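Local coordinates for protein putative solute-binding component of ABC transporter (Clostridium phytofermentans, PDB 4YS6) that probably binds sugars as the extracellular solute-binding component of an ABC transporter, and holds beta-D-glucopyranose in this crystal structure, at residues Y136-F139 against D140-M143. Numbering follows the deposited sequence.
Sequences YATF and DNYM
Asn141, the first residue of helix 141-155, turns its carboxamide back over the end of strand 135-139 and hydrogen-bonds the hydroxyl of Thr138. Asn141 ND2 donates to Thr138 OG1 over 3.0 Å, and the oxygen lies close to the amide plane. The bond is nearly straight, with an N-H...O angle of 163°. The two side chains approach from opposite directions. Thr138 carries its hydroxyl anti to the backbone N (chi1 -172°), beside its carbonyl carbon, which puts OG1 rather than the CG2 methyl foremost against the amide.

A water bridges the two side chains, donating to Asn141 OD1 at 2.7 Å and over a longer 3.3 Å to Thr138 OG1. Both ends of the amide are therefore engaged, the nitrogen also donating to Tyr322 OH, and its rotation is well defined. Thr138 OG1 and Tyr136 OH each hydrogen-bond Asp124 O as well, Asp124 being a residue of the glucose pocket. Tyr136 reaches toward the amide from the opposite direction, its OH 3.5 Å from Asn141 ND2 and its ring plane 33° from the amide plane; Tyr322 meets this ring edge-to-face.

The end of the Phe139 side chain leads away from helix 141-155, and its ring touches Leu297 and Lys292. At the turn itself, Asp140 is the N-cap: OD1 of its carboxylate accepts from Met143 N at 3.2 Å, the donor standing above the carboxylate plane.

The side chain of Asn141 ends about 5 Å from the bound glucose and touches the pocket residues Asn178 and Phe182, consistent with a second-shell place. Here the chain passes from the seven-stranded sheet of one lobe into the helix leading to the four-stranded sheet of the other, a hinge-region crossover of the two-lobed periplasmic binding protein fold, beside the sugar cleft.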
# COMPACT_ATOMS: atom_id res chain seq x y z
N TYR A 136 15.35 4.22 1.50
CA TYR A 136 13.93 3.89 1.42
C TYR A 136 13.48 4.16 -0.01
O TYR A 136 13.72 5.25 -0.54
CB TYR A 136 13.14 4.73 2.42
CG TYR A 136 11.64 4.55 2.46
CD1 TYR A 136 11.06 3.30 2.33
CD2 TYR A 136 10.81 5.65 2.66
CE1 TYR A 136 9.68 3.15 2.42
CE2 TYR A 136 9.45 5.52 2.74
CZ TYR A 136 8.88 4.29 2.62
OH TYR A 136 7.50 4.20 2.72
N ALA A 137 12.83 3.17 -0.62
CA ALA A 137 12.25 3.31 -1.95
C ALA A 137 10.78 3.04 -1.86
O ALA A 137 10.37 1.99 -1.38
CB ALA A 137 12.86 2.36 -2.90
N THR A 138 9.96 3.96 -2.36
CA THR A 138 8.51 3.79 -2.23
C THR A 138 7.80 4.66 -3.28
O THR A 138 8.46 5.29 -4.11
CB THR A 138 8.07 4.14 -0.80
OG1 THR A 138 6.70 3.79 -0.61
CG2 THR A 138 8.29 5.62 -0.54
N PHE A 139 6.48 4.62 -3.29
CA PHE A 139 5.69 5.60 -4.03
C PHE A 139 5.37 6.74 -3.07
O PHE A 139 5.57 6.64 -1.86
CB PHE A 139 4.43 4.95 -4.63
CG PHE A 139 4.75 4.00 -5.73
CD1 PHE A 139 5.15 2.71 -5.45
CD2 PHE A 139 4.70 4.41 -7.05
CE1 PHE A 139 5.51 1.83 -6.46
CE2 PHE A 139 5.05 3.51 -8.06
CZ PHE A 139 5.47 2.25 -7.75
N ASP A 140 4.91 7.86 -3.61
CA ASP A 140 4.57 8.99 -2.75
C ASP A 140 3.27 8.70 -2.03
O ASP A 140 2.16 8.94 -2.56
CB ASP A 140 4.48 10.25 -3.61
CG ASP A 140 4.30 11.51 -2.79
OD1 ASP A 140 3.88 11.44 -1.61
OD2 ASP A 140 4.60 12.57 -3.33
N ASN A 141 3.39 8.12 -0.84
CA ASN A 141 2.24 7.58 -0.14
C ASN A 141 1.26 8.66 0.34
O ASN A 141 0.05 8.45 0.29
CB ASN A 141 2.71 6.73 1.02
CG ASN A 141 3.58 5.60 0.57
OD1 ASN A 141 3.14 4.76 -0.21
ND2 ASN A 141 4.85 5.62 0.96
N TYR A 142 1.78 9.82 0.74
CA TYR A 142 0.89 10.91 1.12
C TYR A 142 0.05 11.33 -0.08
O TYR A 142 -1.16 11.56 0.04
CB TYR A 142 1.70 12.08 1.67
CG TYR A 142 0.84 13.22 2.11
CD1 TYR A 142 0.26 13.22 3.36
CD2 TYR A 142 0.59 14.28 1.26
CE1 TYR A 142 -0.55 14.27 3.77
CE2 TYR A 142 -0.20 15.33 1.66
CZ TYR A 142 -0.76 15.31 2.91
OH TYR A 142 -1.56 16.38 3.27
N MSE A 143 0.66 11.38 -1.26
CA MSE A 143 -0.06 11.80 -2.47
C MSE A 143 -1.13 10.77 -2.85
O MSE A 143 -2.21 11.13 -3.34
CB MSE A 143 0.92 12.03 -3.64
CG MSE A 143 0.22 12.34 -4.90
SE MSE A 143 1.57 12.54 -6.33
CE MSE A 143 2.60 14.01 -5.54
O HOH W 1 3.90 2.85 -1.98